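Local structure of ESSC (5FWH) at residues V134-N145 and D151-L162; G67-I75 and M84-E92. The protein forms the N-terminal forkhead-associated region of EssC, an FtsK/SpoIIIE-type ATPase component of the bacterial type VII secretion apparatus. All blocks are in the same frame, centred on the assembly; numbering follows the deposited sequence.

Contact 2 comes first along the chain and closes before contact 1 opens. Its segments, 67-75 and 84-92, belong to the N-terminal half, where the hairpin of strands 73-77 and 84-88 forms one side of a four-stranded antiparallel sheet and strand 65-69 ends a neighbouring mixed sheet. Contact 1, between 134-145 and 151-162, links strand 131-136 to the edge strand 153-154 in one sheet and strand 143-144 to 161-163 in another. The two contacts share no sheet; their centres lie 23 Å apart, on opposite sides of the chain's centre, with nearest atoms about 9 Å apart. Each thus ties together strands of two sheets within its own half of this all-beta structure.

Contact 1: residues V134-N145 and D151-L162; sequences VIPDDDAPLFLN and DAVSLRNGDVLL
Leu144 and Val153 reach toward each other tip to tip, Leu144 CD2 meeting Val153 CG1 at 3.7 Å, although their strands belong to different sheets. A chi1 of 172° sets Leu144 CG opposite the backbone N, beside the carbonyl carbon. The Leu144 side chain crosses that of Asp159 at a slant, CD1 3.7 Å from Asp159 CB, and CD1 also touches CD2 of both Leu155 and Leu161. Val134, on the strand beside Val153, has CG1 wedged between the backbone N and the carbonyl carbon; this methyl packs 3.6 Å from Leu155 CD2, the two side chains crossing at about a right angle. Val134 CG2 and Leu161 CD1 instead slide past each other in opposite directions. Leu125 and Phe170, from adjoining strands, extend this apolar cluster.

Backbone pairing holds each strand pair. Val134 and Val153 form an antiparallel hydrogen-bonded pair, with Val134 N to Val153 O at 2.9 Å. Phe143 and Leu162 form another, Phe143 N lying 2.8 Å from Leu162 O, an oxygen also in plane at the edge of the Phe143 ring. Beyond them Asn145 N donates to Val160 O in a nearly straight bond (174°). Main-chain bonds thus fix the strands, while branched aliphatic side chains pack between two sheets, consistent with the beta sandwich of forkhead-associated domains.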
# COMPACT_ATOMS: atom_id res chain seq x y z
N VAL A 134 -9.93 3.37 12.77
CA VAL A 134 -9.59 2.17 12.03
C VAL A 134 -9.47 0.98 12.99
O VAL A 134 -8.71 1.05 13.96
CB VAL A 134 -8.32 2.32 11.18
CG1 VAL A 134 -7.10 2.72 11.99
CG2 VAL A 134 -8.07 1.02 10.42
N ILE A 135 -10.16 -0.12 12.67
CA ILE A 135 -10.09 -1.36 13.46
C ILE A 135 -9.56 -2.42 12.52
O ILE A 135 -10.27 -2.84 11.62
CB ILE A 135 -11.48 -1.78 14.01
CG1 ILE A 135 -12.08 -0.67 14.93
CG2 ILE A 135 -11.42 -3.14 14.76
CD1 ILE A 135 -13.05 0.26 14.25
N PRO A 136 -8.31 -2.83 12.68
CA PRO A 136 -7.79 -3.85 11.76
C PRO A 136 -8.19 -5.27 12.17
O PRO A 136 -8.73 -5.51 13.27
CB PRO A 136 -6.27 -3.69 11.88
CG PRO A 136 -6.08 -3.13 13.26
CD PRO A 136 -7.27 -2.28 13.56
N ASP A 137 -7.94 -6.19 11.26
CA ASP A 137 -8.21 -7.59 11.52
C ASP A 137 -6.89 -8.34 11.73
O ASP A 137 -5.84 -7.96 11.22
CB ASP A 137 -9.09 -8.19 10.42
CG ASP A 137 -10.25 -9.01 10.99
OD1 ASP A 137 -10.04 -9.69 12.02
OD2 ASP A 137 -11.37 -8.97 10.43
N ASP A 138 -6.95 -9.40 12.52
CA ASP A 138 -5.74 -10.07 12.97
C ASP A 138 -4.99 -10.66 11.79
O ASP A 138 -3.76 -10.55 11.72
CB ASP A 138 -6.04 -11.15 14.01
CG ASP A 138 -6.60 -10.57 15.30
OD1 ASP A 138 -7.34 -9.56 15.22
OD2 ASP A 138 -6.31 -11.13 16.39
N ASP A 139 -5.74 -11.27 10.88
CA ASP A 139 -5.21 -11.80 9.60
C ASP A 139 -4.53 -10.79 8.62
O ASP A 139 -3.34 -10.94 8.36
CB ASP A 139 -6.27 -12.67 8.85
CG ASP A 139 -7.62 -11.95 8.64
OD1 ASP A 139 -8.00 -11.13 9.51
OD2 ASP A 139 -8.29 -12.21 7.61
N ALA A 140 -5.24 -9.78 8.10
CA ALA A 140 -4.72 -8.88 7.03
C ALA A 140 -3.74 -7.75 7.51
O ALA A 140 -4.14 -6.90 8.32
CB ALA A 140 -5.89 -8.25 6.29
N PRO A 141 -2.46 -7.76 7.05
CA PRO A 141 -1.55 -6.69 7.51
C PRO A 141 -1.86 -5.34 6.89
O PRO A 141 -1.98 -5.23 5.66
CB PRO A 141 -0.16 -7.18 7.09
CG PRO A 141 -0.36 -8.45 6.33
CD PRO A 141 -1.71 -8.97 6.64
N LEU A 142 -1.97 -4.33 7.77
CA LEU A 142 -2.39 -2.97 7.40
C LEU A 142 -1.47 -1.90 8.01
O LEU A 142 -1.10 -2.05 9.23
CB LEU A 142 -3.80 -2.78 7.93
CG LEU A 142 -4.46 -1.47 7.62
CD1 LEU A 142 -4.65 -1.24 6.13
CD2 LEU A 142 -5.79 -1.48 8.33
N PHE A 143 -1.11 -0.86 7.25
CA PHE A 143 -0.10 0.08 7.77
C PHE A 143 -0.64 1.51 7.88
O PHE A 143 -1.27 2.03 6.97
CB PHE A 143 1.21 0.03 6.95
CG PHE A 143 1.79 -1.39 6.84
CD1 PHE A 143 1.22 -2.32 5.99
CD2 PHE A 143 2.84 -1.80 7.64
CE1 PHE A 143 1.74 -3.66 5.88
CE2 PHE A 143 3.34 -3.09 7.59
CZ PHE A 143 2.78 -4.06 6.74
N LEU A 144 -0.38 2.14 9.00
CA LEU A 144 -0.80 3.56 9.23
C LEU A 144 0.43 4.36 9.23
O LEU A 144 1.25 4.20 10.13
CB LEU A 144 -1.49 3.71 10.58
CG LEU A 144 -1.80 5.12 11.05
CD1 LEU A 144 -2.77 5.74 10.07
CD2 LEU A 144 -2.37 5.05 12.50
N ASN A 145 0.57 5.19 8.20
CA ASN A 145 1.78 5.97 7.97
C ASN A 145 3.04 5.08 7.97
O ASN A 145 4.00 5.35 8.65
CB ASN A 145 1.88 7.12 9.02
CG ASN A 145 0.62 8.04 9.04
OD1 ASN A 145 0.09 8.37 10.10
ND2 ASN A 145 0.14 8.40 7.86
N ASP A 151 -3.72 -2.63 16.94
CA ASP A 151 -5.05 -2.44 17.53
C ASP A 151 -5.74 -1.24 16.88
O ASP A 151 -5.16 -0.59 16.00
CB ASP A 151 -4.97 -2.29 19.06
CG ASP A 151 -4.01 -1.19 19.49
OD1 ASP A 151 -4.17 -0.05 19.04
OD2 ASP A 151 -3.10 -1.47 20.31
N ALA A 152 -6.98 -0.98 17.29
CA ALA A 152 -7.75 0.16 16.79
C ALA A 152 -7.06 1.47 17.12
O ALA A 152 -6.35 1.56 18.13
CB ALA A 152 -9.17 0.13 17.29
N VAL A 153 -7.19 2.44 16.21
CA VAL A 153 -6.52 3.75 16.25
C VAL A 153 -7.44 4.83 15.63
O VAL A 153 -8.03 4.66 14.53
CB VAL A 153 -5.20 3.75 15.42
CG1 VAL A 153 -4.47 5.09 15.54
CG2 VAL A 153 -4.30 2.61 15.85
N SER A 154 -7.56 5.96 16.34
CA SER A 154 -8.36 7.05 15.89
C SER A 154 -7.52 7.89 14.94
O SER A 154 -6.38 8.19 15.24
CB SER A 154 -8.90 7.87 17.07
OG SER A 154 -10.12 8.46 16.64
N LEU A 155 -8.09 8.19 13.78
CA LEU A 155 -7.41 8.77 12.65
C LEU A 155 -7.52 10.28 12.65
O LEU A 155 -8.53 10.80 13.05
CB LEU A 155 -8.08 8.27 11.34
CG LEU A 155 -8.18 6.76 11.02
CD1 LEU A 155 -8.83 6.54 9.67
CD2 LEU A 155 -6.78 6.20 11.00
N ARG A 156 -6.52 10.96 12.08
CA ARG A 156 -6.54 12.42 11.82
C ARG A 156 -6.47 12.60 10.32
O ARG A 156 -6.03 11.69 9.65
CB ARG A 156 -5.34 13.10 12.47
CG ARG A 156 -4.86 12.48 13.78
CD ARG A 156 -3.77 13.31 14.50
NE ARG A 156 -2.66 13.80 13.64
CZ ARG A 156 -1.33 13.57 13.79
NH1 ARG A 156 -0.80 12.84 14.78
NH2 ARG A 156 -0.49 14.12 12.91
N ASN A 157 -6.86 13.75 9.77
CA ASN A 157 -6.83 13.98 8.27
C ASN A 157 -5.41 13.85 7.72
O ASN A 157 -4.45 14.34 8.31
CB ASN A 157 -7.37 15.38 7.85
CG ASN A 157 -8.90 15.46 7.73
OD1 ASN A 157 -9.54 14.84 6.84
ND2 ASN A 157 -9.52 16.28 8.60
N GLY A 158 -5.28 13.14 6.59
CA GLY A 158 -3.96 12.85 6.03
C GLY A 158 -3.11 11.83 6.81
O GLY A 158 -1.92 11.65 6.49
N ASP A 159 -3.66 11.15 7.80
CA ASP A 159 -3.19 9.80 8.04
C ASP A 159 -3.40 9.06 6.70
O ASP A 159 -4.34 9.39 5.93
CB ASP A 159 -3.96 9.12 9.17
CG ASP A 159 -3.50 9.59 10.59
OD1 ASP A 159 -2.37 10.07 10.73
OD2 ASP A 159 -4.27 9.46 11.59
N VAL A 160 -2.49 8.13 6.41
CA VAL A 160 -2.53 7.26 5.21
C VAL A 160 -2.61 5.81 5.66
O VAL A 160 -1.77 5.35 6.44
CB VAL A 160 -1.30 7.46 4.34
CG1 VAL A 160 -1.35 6.55 3.12
CG2 VAL A 160 -1.25 8.96 3.90
N LEU A 161 -3.61 5.11 5.21
CA LEU A 161 -3.67 3.67 5.41
C LEU A 161 -3.18 2.98 4.16
O LEU A 161 -3.70 3.31 3.08
CB LEU A 161 -5.09 3.27 5.73
CG LEU A 161 -5.51 3.66 7.13
CD1 LEU A 161 -7.03 3.48 7.24
CD2 LEU A 161 -4.80 2.86 8.23
N LEU A 162 -2.24 2.02 4.31
CA LEU A 162 -1.68 1.27 3.18
C LEU A 162 -1.78 -0.21 3.42
O LEU A 162 -1.48 -0.67 4.51
CB LEU A 162 -0.19 1.46 3.07
CG LEU A 162 0.41 2.80 2.78
CD1 LEU A 162 1.91 2.64 2.62
CD2 LEU A 162 -0.17 3.39 1.56

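Contact 2: residues G67-I75 and M84-E92; sequences GELKPRCSI and MTIAWSGEE
Trp88 and the turn at Lys70-Pro71 supply much of the apolar contact. The trans chi1 of Trp88 (-175°) lays the indole along the chain leaving strand 65-69, and its six-membered ring meets the main chain of Leu69 and Lys70 as well as the Pro71 ring: Lys70 C sits near the ring plane at the edge, 3.4 Å from Trp88 CE3. The Pro71 ring runs side by side with the indole, pointing the same way, its CD 3.5 Å from Trp88 CZ3. The neighbouring Pro71 CB packs against Gly90 CA at 3.5 Å. Leu69 CB lies 4.3 Å from Trp88 CB. Toward the other end of the hairpin, Ile75 and Ile86 cross at a slant, Ile75 CG2 facing Ile86 CB, and Leu69 CD1 reaches Ile86 CG2.

Main-chain hydrogen bonds knit the hairpin. Ile75 and Ile86 form an antiparallel hydrogen-bonded pair: Ile75 N donates to Ile86 O at 2.6 Å, and Ile86 N returns a bond to Ile75 O at 2.8 Å. Trp88 N donates to Cys73 O at 3.0 Å. At the type II turn Lys70-Cys73, Trp88 O receives two weak bonds, from Arg72 N and Cys73 N. Next to the Ile75-Ile86 pair, Ser74 and Ala87 are a non-hydrogen-bonded pair, with Ser74 CB 3.7 Å from Ala87 CB.

Polar ends find partners beyond the contact: Arg72 NE forms a salt bridge with Glu182, and Trp88 NE1 bonds to Ser2 OG. Short, near-straight backbone bonds thus join Ile75 to Ile86, against weak ones at the turn, where Pro71 packs on Trp88. With Leu69, at the end of edge strand 65-69, packing there too, the contact joins the 73-77/84-88 hairpin of one sheet to the other sheet.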
# COMPACT_ATOMS: atom_id res chain seq x y z
N GLY A 67 14.32 -12.51 -9.94
CA GLY A 67 12.91 -12.44 -10.33
C GLY A 67 12.60 -11.32 -11.30
O GLY A 67 13.46 -10.53 -11.69
N GLU A 68 11.36 -11.28 -11.72
CA GLU A 68 10.85 -10.15 -12.44
C GLU A 68 9.51 -9.90 -11.86
O GLU A 68 8.83 -10.85 -11.54
CB GLU A 68 10.70 -10.48 -13.91
CG GLU A 68 12.00 -10.90 -14.54
CD GLU A 68 11.91 -11.00 -16.05
OE1 GLU A 68 10.81 -10.69 -16.62
OE2 GLU A 68 12.95 -11.37 -16.66
N LEU A 69 9.13 -8.63 -11.72
CA LEU A 69 7.87 -8.30 -11.20
C LEU A 69 7.02 -7.73 -12.32
O LEU A 69 7.42 -6.78 -13.02
CB LEU A 69 7.99 -7.28 -10.04
CG LEU A 69 8.72 -7.75 -8.80
CD1 LEU A 69 9.08 -6.57 -7.95
CD2 LEU A 69 7.86 -8.77 -8.03
N LYS A 70 5.83 -8.28 -12.45
CA LYS A 70 4.82 -7.74 -13.32
C LYS A 70 3.95 -6.86 -12.47
O LYS A 70 4.03 -6.87 -11.23
CB LYS A 70 3.99 -8.87 -13.95
CG LYS A 70 4.84 -9.86 -14.73
CD LYS A 70 4.04 -10.73 -15.71
CE LYS A 70 2.70 -11.24 -15.16
NZ LYS A 70 2.82 -12.07 -13.92
N PRO A 71 3.13 -6.05 -13.13
CA PRO A 71 2.19 -5.25 -12.39
C PRO A 71 1.35 -6.08 -11.40
O PRO A 71 0.93 -7.21 -11.72
CB PRO A 71 1.32 -4.67 -13.50
CG PRO A 71 2.29 -4.49 -14.63
CD PRO A 71 3.07 -5.75 -14.58
N ARG A 72 1.18 -5.51 -10.20
CA ARG A 72 0.41 -6.09 -9.11
C ARG A 72 0.92 -7.45 -8.63
O ARG A 72 0.16 -8.29 -8.18
CB ARG A 72 -1.05 -6.16 -9.51
CG ARG A 72 -1.71 -4.81 -9.77
CD ARG A 72 -3.17 -4.80 -9.30
NE ARG A 72 -3.89 -6.00 -9.75
CZ ARG A 72 -4.27 -6.26 -11.01
NH1 ARG A 72 -3.99 -5.42 -11.99
NH2 ARG A 72 -4.92 -7.40 -11.30
N CYS A 73 2.22 -7.66 -8.75
CA CYS A 73 2.88 -8.87 -8.29
C CYS A 73 3.96 -8.48 -7.26
O CYS A 73 4.33 -7.33 -7.15
CB CYS A 73 3.52 -9.62 -9.47
SG CYS A 73 2.25 -10.23 -10.64
N SER A 74 4.42 -9.43 -6.51
CA SER A 74 5.35 -9.17 -5.41
C SER A 74 6.35 -10.25 -5.40
O SER A 74 6.12 -11.28 -6.08
CB SER A 74 4.66 -9.15 -4.04
OG SER A 74 4.20 -10.47 -3.73
N ILE A 75 7.44 -10.01 -4.66
CA ILE A 75 8.44 -11.01 -4.42
C ILE A 75 8.97 -10.95 -2.99
O ILE A 75 9.17 -9.88 -2.40
CB ILE A 75 9.61 -10.86 -5.41
CG1 ILE A 75 10.44 -12.14 -5.47
CG2 ILE A 75 10.46 -9.62 -5.09
CD1 ILE A 75 11.49 -12.12 -6.55
N MSE A 84 12.06 -9.88 3.53
CA MSE A 84 11.52 -8.62 2.98
C MSE A 84 10.61 -8.88 1.78
O MSE A 84 10.98 -9.65 0.91
CB MSE A 84 12.73 -7.70 2.63
CG MSE A 84 12.49 -6.83 1.42
SE MSE A 84 13.96 -5.53 0.90
CE MSE A 84 14.70 -5.05 2.65
N THR A 85 9.47 -8.19 1.65
CA THR A 85 8.67 -8.32 0.41
C THR A 85 8.68 -6.99 -0.39
O THR A 85 8.64 -5.82 0.17
CB THR A 85 7.24 -8.79 0.79
OG1 THR A 85 7.33 -10.10 1.38
CG2 THR A 85 6.31 -8.84 -0.41
N ILE A 86 8.85 -7.15 -1.71
CA ILE A 86 8.69 -6.01 -2.64
C ILE A 86 7.53 -6.30 -3.56
O ILE A 86 7.39 -7.46 -4.06
CB ILE A 86 9.89 -5.79 -3.57
CG1 ILE A 86 11.21 -5.87 -2.83
CG2 ILE A 86 9.72 -4.45 -4.32
CD1 ILE A 86 11.27 -5.12 -1.54
N ALA A 87 6.70 -5.29 -3.77
CA ALA A 87 5.55 -5.48 -4.58
C ALA A 87 5.52 -4.27 -5.50
O ALA A 87 6.04 -3.19 -5.15
CB ALA A 87 4.35 -5.51 -3.70
N TRP A 88 4.95 -4.46 -6.68
CA TRP A 88 4.87 -3.43 -7.65
C TRP A 88 3.44 -3.28 -8.07
O TRP A 88 2.76 -4.26 -8.31
CB TRP A 88 5.79 -3.75 -8.80
CG TRP A 88 5.90 -2.70 -9.83
CD1 TRP A 88 6.07 -1.38 -9.62
CD2 TRP A 88 5.86 -2.87 -11.26
NE1 TRP A 88 6.14 -0.71 -10.81
CE2 TRP A 88 6.04 -1.60 -11.84
CE3 TRP A 88 5.69 -3.97 -12.09
CZ2 TRP A 88 6.05 -1.40 -13.23
CZ3 TRP A 88 5.74 -3.79 -13.47
CH2 TRP A 88 5.90 -2.50 -14.03
N SER A 89 3.01 -2.02 -8.15
CA SER A 89 1.67 -1.62 -8.59
C SER A 89 1.45 -1.70 -10.09
O SER A 89 0.30 -1.68 -10.55
CB SER A 89 1.47 -0.09 -8.26
OG SER A 89 2.23 0.75 -9.20
N GLY A 90 2.51 -1.65 -10.86
CA GLY A 90 2.37 -1.52 -12.29
C GLY A 90 2.33 -0.04 -12.62
O GLY A 90 2.33 0.83 -11.73
N GLU A 91 2.31 0.24 -13.91
CA GLU A 91 2.58 1.59 -14.36
C GLU A 91 1.39 2.56 -14.13
O GLU A 91 1.61 3.76 -14.22
CB GLU A 91 3.10 1.58 -15.82
CG GLU A 91 4.56 1.09 -15.90
CD GLU A 91 4.99 0.51 -17.26
OE1 GLU A 91 4.50 1.02 -18.30
OE2 GLU A 91 5.82 -0.45 -17.28
N GLU A 92 0.19 2.06 -13.75
CA GLU A 92 -1.00 2.86 -13.75
C GLU A 92 -1.87 2.62 -12.51
O GLU A 92 -2.07 1.50 -12.08
CB GLU A 92 -1.81 2.57 -14.99
CG GLU A 92 -3.00 3.53 -15.21
CD GLU A 92 -3.84 3.21 -16.46
OE1 GLU A 92 -3.46 2.36 -17.30
OE2 GLU A 92 -4.91 3.81 -16.60